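PDB 1TUO: putative phosphomannomutase from Thermus thermophilus, which probably catalyses magnesium-dependent, reversible transfer of a phosphoryl group between positions of a sugar phosphate. Local coordinates for residues V86-L91 with D249-R254; A104-S109 with L116-K121; L271-L276 with A367-E372; D298-R303 with A375-T380. All coordinates share one frame; numbering follows the deposited sequence.

Overall arrangement
Following the chain from its N terminus, contact 1 opens at 86-91, where helix 88-97 begins, and closes only at 249-254, so it ties domain I to domain II. Contact 2, the short hairpin of 104-109 with 116-121, is nested inside that loop, and the two touch where S109 meets D251. In series after them, contacts 3 and 4 cross: 271-276 and 298-303 open first, then 367-372 and 375-380 close them in the same order, the second running off the end of helix 366-377. Together they bind that helix, which leads on to strand 382-386, to two helices of domain III. The centres of contacts 2 and 4 lie about 37 Å apart, on opposite sides of the chain's centre.

Contact 1. Residues V86-L91 with D249-R254; sequences VPTPLL and DGDADR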
loop_
_atom_site.group_PDB
_atom_site.type_symbol
_atom_site.label_atom_id
_atom_site.label_comp_id
_atom_site.label_asym_id
_atom_site.label_seq_id
_atom_site.Cartn_x
_atom_site.Cartn_y
_atom_site.Cartn_z
ATOM N N VAL A 86 -7.422 -11.554 -5.318
ATOM C CA VAL A 86 -7.361 -11.211 -3.907
ATOM C C VAL A 86 -6.464 -10.010 -3.623
ATOM O O VAL A 86 -5.526 -9.725 -4.368
ATOM C CB VAL A 86 -6.802 -12.392 -3.053
ATOM C CG1 VAL A 86 -7.703 -13.613 -3.166
ATOM C CG2 VAL A 86 -5.388 -12.731 -3.507
ATOM N N PRO A 87 -6.749 -9.287 -2.533
ATOM C CA PRO A 87 -5.937 -8.128 -2.159
ATOM C C PRO A 87 -4.588 -8.661 -1.669
ATOM O O PRO A 87 -4.510 -9.766 -1.109
ATOM C CB PRO A 87 -6.709 -7.509 -0.993
ATOM C CG PRO A 87 -8.107 -7.965 -1.194
ATOM C CD PRO A 87 -7.964 -9.372 -1.700
ATOM N N THR A 88 -3.531 -7.886 -1.880
ATOM C CA THR A 88 -2.210 -8.281 -1.406
ATOM C C THR A 88 -2.255 -8.628 0.088
ATOM O O THR A 88 -1.702 -9.648 0.513
ATOM C CB THR A 88 -1.182 -7.146 -1.651
ATOM O OG1 THR A 88 -0.755 -7.202 -3.020
ATOM C CG2 THR A 88 0.035 -7.275 -0.724
ATOM N N PRO A 89 -2.911 -7.788 0.902
ATOM C CA PRO A 89 -2.952 -8.124 2.332
ATOM C C PRO A 89 -3.588 -9.476 2.655
ATOM O O PRO A 89 -3.217 -10.103 3.646
ATOM C CB PRO A 89 -3.704 -6.942 2.953
ATOM C CG PRO A 89 -4.488 -6.356 1.793
ATOM C CD PRO A 89 -3.501 -6.461 0.665
ATOM N N LEU A 90 -4.538 -9.934 1.839
ATOM C CA LEU A 90 -5.147 -11.241 2.092
ATOM C C LEU A 90 -4.095 -12.328 1.824
ATOM O O LEU A 90 -3.996 -13.317 2.557
ATOM C CB LEU A 90 -6.368 -11.473 1.193
ATOM C CG LEU A 90 -6.958 -12.896 1.205
ATOM C CD1 LEU A 90 -7.290 -13.297 2.637
ATOM C CD2 LEU A 90 -8.209 -12.957 0.328
ATOM N N LEU A 91 -3.307 -12.150 0.769
ATOM C CA LEU A 91 -2.273 -13.131 0.466
ATOM C C LEU A 91 -1.245 -13.143 1.598
ATOM O O LEU A 91 -0.849 -14.205 2.081
ATOM C CB LEU A 91 -1.611 -12.805 -0.880
ATOM C CG LEU A 91 -0.484 -13.697 -1.428
ATOM C CD1 LEU A 91 0.836 -13.322 -0.772
ATOM C CD2 LEU A 91 -0.817 -15.167 -1.213
ATOM N N ASP A 249 -6.363 0.738 -4.279
ATOM C CA ASP A 249 -5.641 0.564 -5.532
ATOM C C ASP A 249 -5.773 -0.851 -6.097
ATOM O O ASP A 249 -6.530 -1.674 -5.576
ATOM C CB ASP A 249 -4.161 0.953 -5.382
ATOM C CG ASP A 249 -3.338 -0.080 -4.636
ATOM O OD1 ASP A 249 -2.108 -0.080 -4.849
ATOM O OD2 ASP A 249 -3.895 -0.870 -3.838
ATOM N N GLY A 250 -5.028 -1.119 -7.164
ATOM C CA GLY A 250 -5.086 -2.403 -7.839
ATOM C C GLY A 250 -5.128 -3.652 -6.985
ATOM O O GLY A 250 -5.967 -4.530 -7.213
ATOM N N ASP A 251 -4.221 -3.750 -6.017
ATOM C CA ASP A 251 -4.165 -4.923 -5.145
ATOM C C ASP A 251 -4.594 -4.596 -3.714
ATOM O O ASP A 251 -4.427 -5.400 -2.785
ATOM C CB ASP A 251 -2.742 -5.512 -5.170
ATOM C CG ASP A 251 -1.692 -4.551 -4.633
ATOM O OD1 ASP A 251 -1.900 -3.316 -4.703
ATOM O OD2 ASP A 251 -0.639 -5.034 -4.161
ATOM N N ALA A 252 -5.173 -3.413 -3.562
ATOM C CA ALA A 252 -5.669 -2.920 -2.288
ATOM C C ALA A 252 -4.661 -2.864 -1.146
ATOM O O ALA A 252 -5.023 -3.099 0.009
ATOM C CB ALA A 252 -6.909 -3.724 -1.858
ATOM N N ASP A 253 -3.401 -2.562 -1.440
ATOM C CA ASP A 253 -2.459 -2.424 -0.336
ATOM C C ASP A 253 -2.341 -0.932 -0.017
ATOM O O ASP A 253 -1.721 -0.542 0.975
ATOM C CB ASP A 253 -1.082 -3.038 -0.657
ATOM C CG ASP A 253 -0.300 -2.260 -1.691
ATOM O OD1 ASP A 253 0.928 -2.491 -1.771
ATOM O OD2 ASP A 253 -0.890 -1.439 -2.420
ATOM N N ARG A 254 -2.972 -0.103 -0.850
ATOM C CA ARG A 254 -2.967 1.356 -0.674
ATOM C C ARG A 254 -4.381 1.921 -0.802
ATOM O O ARG A 254 -5.240 1.320 -1.443
ATOM C CB ARG A 254 -2.107 2.032 -1.745
ATOM C CG ARG A 254 -0.676 1.540 -1.846
ATOM C CD ARG A 254 0.036 2.215 -3.009
ATOM N NE ARG A 254 1.441 1.828 -3.090
ATOM C CZ ARG A 254 2.343 2.442 -3.848
ATOM N NH1 ARG A 254 1.990 3.479 -4.597
ATOM N NH2 ARG A 254 3.603 2.020 -3.859
#
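With chi1 of T88 at -81°, OG1 lies anti to the carbonyl carbon and beside the backbone N, so the hydroxyl and the amide of one residue reach D251 together. D251 answers with CG between its own N and carbonyl carbon (chi1 63°), the crowded position, and the two side chains run alongside each other. The hydroxyl donates to OD2 in a very short bond, T88 OG1 to D251 OD2 being 2.5 Å, and arrives from above the carboxylate plane. From the same residue, T88 N donates to D251 O at 2.8 Å, in the carbonyl plane and fairly straight (156°). Since P87 holds the N-cap position, this amide belongs to the first turn of helix 88-97, and the helix N terminus is likely to stabilise the negative charge of the D251 carboxylate.

Apolar contact flanks the bonds where P87 CB rests against A252 CB at 3.9 Å; P89 CD packs against the carbonyl oxygen D251 O at 3.7 Å. The opposing segment is shaped by a type I turn from D249 to A252 and by R254 N donating to D249 OD2. Carboxylates crowd here, D253 OD2 lying 3.0 Å from D249 OD1 and 3.1 Å from D251 OD1 without a bond, which would probably be costly unless a cation or proton offset the charge. S109 OG hydrogen-bonds both D249 OD1 and D251 OD1. The sequence DGDADR and the three converging aspartates fit the Mg(2+)-binding loop of the phosphohexose mutases, a loop of domain II held here against the start of helix 88-97 of domain I.

Contact 2. Residues A104-S109 with L116-K121; sequences AMLTAS and LGVKFK
This antiparallel beta hairpin, strands 102-106 and 115-122 of the alpha/beta/alpha domain I, is tight from A104/F120 to L106/V118 and looser toward the connecting loop. M105 and K119 form the hydrogen-bonded pair: M105 N donates to K119 O at 2.8 Å, and K119 N returns a straighter bond (165°) to M105 O at 2.9 Å. On the face bearing A104, L106, V118 and F120, L106 CD1 lies alongside V118 CG2 at 3.8 Å, while A104 CB approaches F120 CE1 obliquely. Helices 29-45 and 61-75 pack on this face.

Past L106 the ladder weakens. T107 N still reaches G117 O, but the bond is longer at 3.0 Å and more bent (144°), and G117 N returns none to T107 O. From the tight pair the K119 side chain, partly exposed, extends toward the looser end, CD passing T107 CG2 at 4.1 Å. T107 OG1, anti to its backbone N (chi1 -174°), accepts from S109 N in an ST turn and also hydrogen-bonds D56. An alanine here would probably loosen the turn carrying S109, having lost both OG1 bonds and the methyl beside K119. That turn positions S109 toward the aspartate loop 249-254. On the strand's other face from K119, V118 CG1 sits 3.6 Å above the F120 ring plane, offset toward the rim.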
loop_
_atom_site.group_PDB
_atom_site.type_symbol
_atom_site.label_atom_id
_atom_site.label_comp_id
_atom_site.label_asym_id
_atom_site.label_seq_id
_atom_site.Cartn_x
_atom_site.Cartn_y
_atom_site.Cartn_z
ATOM N N ALA A 104 3.759 -15.789 -2.858
ATOM C CA ALA A 104 4.065 -15.093 -4.098
ATOM C C ALA A 104 2.774 -14.456 -4.572
ATOM O O ALA A 104 1.743 -15.112 -4.638
ATOM C CB ALA A 104 4.581 -16.070 -5.142
ATOM N N MET A 105 2.834 -13.175 -4.895
ATOM C CA MET A 105 1.642 -12.479 -5.358
ATOM C C MET A 105 1.844 -11.917 -6.764
ATOM O O MET A 105 2.781 -11.179 -7.038
ATOM C CB MET A 105 1.345 -11.341 -4.381
ATOM C CG MET A 105 0.140 -10.501 -4.809
ATOM S SD MET A 105 -1.421 -11.311 -4.442
ATOM C CE MET A 105 -2.509 -10.138 -5.264
ATOM N N LEU A 106 0.935 -12.291 -7.658
ATOM C CA LEU A 106 0.985 -11.803 -9.031
ATOM C C LEU A 106 0.231 -10.478 -9.034
ATOM O O LEU A 106 -1.003 -10.439 -8.937
ATOM C CB LEU A 106 0.318 -12.799 -9.991
ATOM C CG LEU A 106 1.183 -13.942 -10.546
ATOM C CD1 LEU A 106 2.241 -13.366 -11.492
ATOM C CD2 LEU A 106 1.839 -14.722 -9.403
ATOM N N THR A 107 0.989 -9.391 -9.114
ATOM C CA THR A 107 0.411 -8.061 -9.120
ATOM C C THR A 107 1.449 -7.024 -9.517
ATOM O O THR A 107 2.652 -7.277 -9.440
ATOM C CB THR A 107 -0.138 -7.685 -7.712
ATOM O OG1 THR A 107 -0.833 -6.436 -7.780
ATOM C CG2 THR A 107 1.005 -7.544 -6.707
ATOM N N ALA A 108 0.957 -5.874 -9.969
ATOM C CA ALA A 108 1.792 -4.738 -10.323
ATOM C C ALA A 108 1.184 -3.557 -9.560
ATOM O O ALA A 108 1.350 -2.389 -9.921
ATOM C CB ALA A 108 1.781 -4.485 -11.828
ATOM N N SER A 109 0.441 -3.903 -8.510
ATOM C CA SER A 109 -0.158 -2.936 -7.596
ATOM C C SER A 109 -0.920 -1.768 -8.227
ATOM O O SER A 109 -2.003 -1.949 -8.770
ATOM C CB SER A 109 0.955 -2.415 -6.668
ATOM O OG SER A 109 0.459 -1.627 -5.596
ATOM N N LEU A 116 2.720 -6.284 -14.957
ATOM C CA LEU A 116 2.429 -7.374 -14.042
ATOM C C LEU A 116 3.769 -7.668 -13.374
ATOM O O LEU A 116 4.816 -7.182 -13.812
ATOM C CB LEU A 116 1.877 -8.596 -14.786
ATOM C CG LEU A 116 1.098 -9.655 -13.982
ATOM C CD1 LEU A 116 0.433 -9.052 -12.748
ATOM C CD2 LEU A 116 0.051 -10.298 -14.885
ATOM N N GLY A 117 3.745 -8.426 -12.291
ATOM C CA GLY A 117 4.989 -8.724 -11.621
ATOM C C GLY A 117 4.728 -9.753 -10.560
ATOM O O GLY A 117 3.595 -10.199 -10.388
ATOM N N VAL A 118 5.787 -10.149 -9.873
ATOM C CA VAL A 118 5.658 -11.112 -8.799
ATOM C C VAL A 118 6.269 -10.472 -7.563
ATOM O O VAL A 118 7.403 -9.996 -7.591
ATOM C CB VAL A 118 6.393 -12.431 -9.114
ATOM C CG1 VAL A 118 6.149 -13.432 -7.984
ATOM C CG2 VAL A 118 5.897 -13.008 -10.442
ATOM N N LYS A 119 5.491 -10.423 -6.490
ATOM C CA LYS A 119 5.958 -9.851 -5.233
ATOM C C LYS A 119 5.972 -10.967 -4.190
ATOM O O LYS A 119 4.939 -11.582 -3.909
ATOM C CB LYS A 119 5.038 -8.715 -4.794
ATOM C CG LYS A 119 5.163 -7.464 -5.665
ATOM C CD LYS A 119 4.497 -6.269 -5.004
ATOM C CE LYS A 119 4.809 -4.979 -5.734
ATOM N NZ LYS A 119 4.173 -3.815 -5.059
ATOM N N PHE A 120 7.147 -11.204 -3.618
ATOM C CA PHE A 120 7.346 -12.269 -2.636
ATOM C C PHE A 120 7.179 -11.808 -1.195
ATOM O O PHE A 120 7.546 -10.688 -0.836
ATOM C CB PHE A 120 8.744 -12.874 -2.814
ATOM C CG PHE A 120 8.953 -13.530 -4.152
ATOM C CD1 PHE A 120 8.298 -14.713 -4.467
ATOM C CD2 PHE A 120 9.794 -12.952 -5.099
ATOM C CE1 PHE A 120 8.473 -15.327 -5.712
ATOM C CE2 PHE A 120 9.975 -13.563 -6.356
ATOM C CZ PHE A 120 9.313 -14.750 -6.656
ATOM N N LYS A 121 6.632 -12.701 -0.378
ATOM C CA LYS A 121 6.390 -12.429 1.036
ATOM C C LYS A 121 7.108 -13.509 1.837
ATOM O O LYS A 121 7.177 -14.654 1.393
ATOM C CB LYS A 121 4.894 -12.529 1.348
ATOM C CG LYS A 121 3.975 -11.794 0.372
ATOM C CD LYS A 121 4.309 -10.312 0.305
ATOM C CE LYS A 121 3.335 -9.570 -0.607
ATOM N NZ LYS A 121 3.664 -8.126 -0.669
#

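Contact 3. Residues L271-L276 with A367-E372; sequences LTTLAL and AEQFKE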
loop_
_atom_site.group_PDB
_atom_site.type_symbol
_atom_site.label_atom_id
_atom_site.label_comp_id
_atom_site.label_asym_id
_atom_site.label_seq_id
_atom_site.Cartn_x
_atom_site.Cartn_y
_atom_site.Cartn_z
ATOM N N LEU A 271 -2.448 9.220 7.020
ATOM C CA LEU A 271 -1.469 8.696 7.963
ATOM C C LEU A 271 -1.455 9.436 9.295
ATOM O O LEU A 271 -1.486 8.810 10.356
ATOM C CB LEU A 271 -0.067 8.731 7.349
ATOM C CG LEU A 271 1.053 8.215 8.251
ATOM C CD1 LEU A 271 0.814 6.750 8.624
ATOM C CD2 LEU A 271 2.383 8.377 7.519
ATOM N N THR A 272 -1.409 10.764 9.249
ATOM C CA THR A 272 -1.382 11.535 10.489
ATOM C C THR A 272 -2.697 11.456 11.259
ATOM O O THR A 272 -2.697 11.410 12.492
ATOM C CB THR A 272 -1.024 13.020 10.225
ATOM O OG1 THR A 272 -1.959 13.596 9.307
ATOM C CG2 THR A 272 0.377 13.119 9.652
ATOM N N THR A 273 -3.816 11.441 10.540
ATOM C CA THR A 273 -5.123 11.350 11.185
ATOM C C THR A 273 -5.220 10.013 11.924
ATOM O O THR A 273 -5.677 9.960 13.063
ATOM C CB THR A 273 -6.275 11.445 10.154
ATOM O OG1 THR A 273 -6.278 12.752 9.554
ATOM C CG2 THR A 273 -7.621 11.209 10.830
ATOM N N LEU A 274 -4.774 8.937 11.280
ATOM C CA LEU A 274 -4.824 7.620 11.911
ATOM C C LEU A 274 -3.778 7.491 13.013
ATOM O O LEU A 274 -3.991 6.790 14.000
ATOM C CB LEU A 274 -4.643 6.508 10.865
ATOM C CG LEU A 274 -5.850 6.302 9.938
ATOM C CD1 LEU A 274 -5.584 5.117 9.010
ATOM C CD2 LEU A 274 -7.119 6.051 10.764
ATOM N N ALA A 275 -2.646 8.171 12.863
ATOM C CA ALA A 275 -1.624 8.103 13.900
ATOM C C ALA A 275 -2.189 8.754 15.159
ATOM O O ALA A 275 -2.027 8.238 16.264
ATOM C CB ALA A 275 -0.353 8.831 13.463
ATOM N N LEU A 276 -2.867 9.882 14.982
ATOM C CA LEU A 276 -3.449 10.599 16.113
ATOM C C LEU A 276 -4.526 9.760 16.785
ATOM O O LEU A 276 -4.551 9.633 18.003
ATOM C CB LEU A 276 -4.064 11.921 15.653
ATOM C CG LEU A 276 -4.767 12.749 16.734
ATOM C CD1 LEU A 276 -3.770 13.131 17.819
ATOM C CD2 LEU A 276 -5.360 14.003 16.105
ATOM N N ALA A 367 -12.093 15.422 7.571
ATOM C CA ALA A 367 -11.605 16.781 7.388
ATOM C C ALA A 367 -11.441 17.444 8.746
ATOM O O ALA A 367 -10.450 18.129 8.999
ATOM C CB ALA A 367 -12.578 17.576 6.513
ATOM N N GLU A 368 -12.409 17.227 9.631
ATOM C CA GLU A 368 -12.340 17.815 10.962
ATOM C C GLU A 368 -11.252 17.158 11.805
ATOM O O GLU A 368 -10.605 17.821 12.618
ATOM C CB GLU A 368 -13.697 17.716 11.666
ATOM C CG GLU A 368 -14.773 18.568 11.005
ATOM C CD GLU A 368 -14.343 20.023 10.844
ATOM O OE1 GLU A 368 -14.104 20.699 11.869
ATOM O OE2 GLU A 368 -14.238 20.490 9.687
ATOM N N GLN A 369 -11.040 15.861 11.614
ATOM C CA GLN A 369 -9.994 15.189 12.372
ATOM C C GLN A 369 -8.637 15.737 11.954
ATOM O O GLN A 369 -7.760 15.947 12.789
ATOM C CB GLN A 369 -10.027 13.673 12.145
ATOM C CG GLN A 369 -11.197 12.965 12.811
ATOM C CD GLN A 369 -11.107 11.453 12.668
ATOM O OE1 GLN A 369 -10.137 10.841 13.104
ATOM N NE2 GLN A 369 -12.119 10.848 12.051
ATOM N N PHE A 370 -8.462 15.982 10.658
ATOM C CA PHE A 370 -7.186 16.503 10.209
ATOM C C PHE A 370 -6.974 17.934 10.700
ATOM O O PHE A 370 -5.844 18.329 10.976
ATOM C CB PHE A 370 -7.065 16.450 8.687
ATOM C CG PHE A 370 -5.701 16.831 8.199
ATOM C CD1 PHE A 370 -4.595 16.051 8.525
ATOM C CD2 PHE A 370 -5.505 18.010 7.492
ATOM C CE1 PHE A 370 -3.313 16.442 8.159
ATOM C CE2 PHE A 370 -4.231 18.414 7.120
ATOM C CZ PHE A 370 -3.131 17.633 7.455
ATOM N N LYS A 371 -8.056 18.703 10.818
ATOM C CA LYS A 371 -7.959 20.081 11.307
ATOM C C LYS A 371 -7.409 20.033 12.732
ATOM O O LYS A 371 -6.683 20.928 13.161
ATOM C CB LYS A 371 -9.337 20.747 11.316
ATOM C CG LYS A 371 -9.974 20.901 9.945
ATOM C CD LYS A 371 -9.224 21.888 9.074
ATOM C CE LYS A 371 -9.905 22.038 7.716
ATOM N NZ LYS A 371 -9.225 23.042 6.844
ATOM N N GLU A 372 -7.766 18.972 13.453
ATOM C CA GLU A 372 -7.306 18.772 14.820
ATOM C C GLU A 372 -5.820 18.415 14.778
ATOM O O GLU A 372 -5.052 18.779 15.670
ATOM C CB GLU A 372 -8.117 17.652 15.486
ATOM C CG GLU A 372 -7.647 17.226 16.873
ATOM C CD GLU A 372 -7.960 18.235 17.976
ATOM O OE1 GLU A 372 -8.899 19.049 17.823
ATOM O OE2 GLU A 372 -7.269 18.190 19.014
HETATM O O HOH W 1 -7.826 11.453 14.352
#
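Two helices of the alpha/beta/alpha domain III cross here: 271-276, on helix 267-280, and 367-372, on helix 366-377, at 77° with axes 9.2 Å apart at closest approach. The touch is mostly van der Waals, with no direct hydrogen bond between the segments. F370, its CG anti to the backbone N (chi1 -173°), turns its ring edge to the first helix, and T272 OG1 lies in the ring plane 3.4 Å from F370 CE1. That hydroxyl is bonded within its own helix, to H268 O. T273 sits between two residues: OG1 stands 3.8 Å from F370 CD1 and bonds Q269 O, while CG2 presses on the Q369 side chain, 3.4 Å from OE1. An alanine here would probably loosen the crossing, since it lacks the methyl meeting Q369 and the hydroxyl beside F370. Q369 NE2 is held by K364 O and S358 OG, which fixes the amide. Farther along, L276 CD2 meets E372 CG at 4.0 Å. One water bridges the helices, donating to T273 O at 2.9 Å and to Q369 OE1 at 2.7 Å.

Contact 4. Residues D298-R303 with A375-T380; sequences DRLGER and ALTGLT
Two arginines of helix 296-304 grip successive carbonyls at the end of helix 366-377. R299 NH1 donates to T377 O at 2.7 Å, nearly along the C=O axis (175°) and with the oxygen near the guanidinium plane. R303 NH1 reaches L376 O at 2.8 Å, but from well above that carbonyl plane, which makes this the more tilted grip. T377 O also lies over one face of the R303 guanidinium, 3.3 Å above its plane and toward the rim. Both cations thus stand at the carbonyl end of the helix, where its dipole would probably favour positive charge.

Torsions and packing place the R299 group. R299 starts with CG anti to its backbone N, then bends at chi2 and chi3, so that CG passes T377 CB at 3.5 Å before the guanidinium swings to the carbonyl. L379 crosses it at about a right angle, and its CD1 lies over the centre of one guanidinium face, 4.0 Å above the plane. On the buried side, T377 CG2 packs 4.0 Å from L300 CD1.

Outward again, E302 OE2 forms a salt bridge with R299 NE at 3.5 Å. T377 OG1 bonds V373 O and accepts from L379 N, an ST turn that shapes the exit of the chain. G378 leaves helical angles with positive phi (77°), and T380 N bonds Q446 OE1. This is a helix C terminus, with its carbonyls met by arginines of a neighbouring helix, where the chain leaves helix 366-377 for strand 382-386 of the C-terminal antiparallel sheet.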
loop_
_atom_site.group_PDB
_atom_site.type_symbol
_atom_site.label_atom_id
_atom_site.label_comp_id
_atom_site.label_asym_id
_atom_site.label_seq_id
_atom_site.Cartn_x
_atom_site.Cartn_y
_atom_site.Cartn_z
ATOM N N ASP A 298 6.234 13.939 12.382
ATOM C CA ASP A 298 7.342 14.176 13.310
ATOM C C ASP A 298 6.889 15.159 14.388
ATOM O O ASP A 298 7.129 14.947 15.578
ATOM C CB ASP A 298 8.552 14.783 12.587
ATOM C CG ASP A 298 8.986 13.972 11.385
ATOM O OD1 ASP A 298 10.163 13.560 11.343
ATOM O OD2 ASP A 298 8.155 13.758 10.478
ATOM N N ARG A 299 6.234 16.236 13.959
ATOM C CA ARG A 299 5.749 17.259 14.885
ATOM C C ARG A 299 4.703 16.688 15.839
ATOM O O ARG A 299 4.722 16.979 17.036
ATOM C CB ARG A 299 5.162 18.453 14.109
ATOM C CG ARG A 299 4.551 19.562 14.984
ATOM C CD ARG A 299 5.559 20.159 15.965
ATOM N NE ARG A 299 6.561 21.003 15.316
ATOM C CZ ARG A 299 6.345 22.246 14.893
ATOM N NH1 ARG A 299 5.152 22.813 15.046
ATOM N NH2 ARG A 299 7.329 22.931 14.319
ATOM N N LEU A 300 3.795 15.864 15.318
ATOM C CA LEU A 300 2.764 15.275 16.168
ATOM C C LEU A 300 3.437 14.440 17.258
ATOM O O LEU A 300 3.041 14.482 18.426
ATOM C CB LEU A 300 1.823 14.395 15.340
ATOM C CG LEU A 300 0.552 13.892 16.030
ATOM C CD1 LEU A 300 -0.363 15.073 16.355
ATOM C CD2 LEU A 300 -0.173 12.904 15.121
ATOM N N GLY A 301 4.465 13.697 16.866
ATOM C CA GLY A 301 5.185 12.866 17.811
ATOM C C GLY A 301 5.902 13.658 18.889
ATOM O O GLY A 301 5.939 13.242 20.045
ATOM N N GLU A 302 6.484 14.797 18.526
ATOM C CA GLU A 302 7.180 15.603 19.520
ATOM C C GLU A 302 6.168 16.301 20.428
ATOM O O GLU A 302 6.393 16.444 21.636
ATOM C CB GLU A 302 8.089 16.639 18.842
ATOM C CG GLU A 302 7.368 17.832 18.240
ATOM C CD GLU A 302 8.321 18.808 17.566
ATOM O OE1 GLU A 302 8.961 18.412 16.565
ATOM O OE2 GLU A 302 8.432 19.963 18.040
ATOM N N ARG A 303 5.046 16.718 19.847
ATOM C CA ARG A 303 3.996 17.413 20.595
ATOM C C ARG A 303 3.246 16.515 21.579
ATOM O O ARG A 303 3.032 16.895 22.735
ATOM C CB ARG A 303 2.978 18.042 19.628
ATOM C CG ARG A 303 3.409 19.355 18.961
ATOM C CD ARG A 303 3.145 20.557 19.863
ATOM N NE ARG A 303 3.616 21.822 19.295
ATOM C CZ ARG A 303 2.841 22.730 18.705
ATOM N NH1 ARG A 303 1.532 22.532 18.582
ATOM N NH2 ARG A 303 3.376 23.862 18.259
ATOM N N ALA A 375 -4.101 21.607 14.363
ATOM C CA ALA A 375 -4.134 22.389 15.598
ATOM C C ALA A 375 -3.086 21.881 16.589
ATOM O O ALA A 375 -2.346 22.665 17.182
ATOM C CB ALA A 375 -5.526 22.317 16.230
ATOM N N LEU A 376 -3.033 20.567 16.770
ATOM C CA LEU A 376 -2.081 19.965 17.697
ATOM C C LEU A 376 -0.622 20.103 17.259
ATOM O O LEU A 376 0.279 20.122 18.097
ATOM C CB LEU A 376 -2.420 18.483 17.903
ATOM C CG LEU A 376 -3.777 18.189 18.550
ATOM C CD1 LEU A 376 -4.024 16.678 18.575
ATOM C CD2 LEU A 376 -3.804 18.764 19.974
ATOM N N THR A 377 -0.382 20.178 15.952
ATOM C CA THR A 377 0.987 20.311 15.446
ATOM C C THR A 377 1.370 21.770 15.255
ATOM O O THR A 377 2.554 22.111 15.261
ATOM C CB THR A 377 1.182 19.613 14.078
ATOM O OG1 THR A 377 0.257 20.152 13.126
ATOM C CG2 THR A 377 0.970 18.115 14.202
ATOM N N GLY A 378 0.367 22.622 15.072
ATOM C CA GLY A 378 0.621 24.035 14.862
ATOM C C GLY A 378 1.099 24.291 13.445
ATOM O O GLY A 378 1.663 25.343 13.147
ATOM N N LEU A 379 0.872 23.319 12.568
ATOM C CA LEU A 379 1.299 23.426 11.177
ATOM C C LEU A 379 0.151 23.225 10.198
ATOM O O LEU A 379 -0.823 22.533 10.503
ATOM C CB LEU A 379 2.372 22.374 10.884
ATOM C CG LEU A 379 3.659 22.408 11.712
ATOM C CD1 LEU A 379 4.485 21.162 11.414
ATOM C CD2 LEU A 379 4.445 23.673 11.386
ATOM N N THR A 380 0.271 23.840 9.024
ATOM C CA THR A 380 -0.723 23.697 7.968
ATOM C C THR A 380 -0.053 22.811 6.919
ATOM O O THR A 380 1.163 22.872 6.740
ATOM C CB THR A 380 -1.094 25.059 7.342
ATOM O OG1 THR A 380 -1.739 25.877 8.330
ATOM C CG2 THR A 380 -2.030 24.863 6.161
#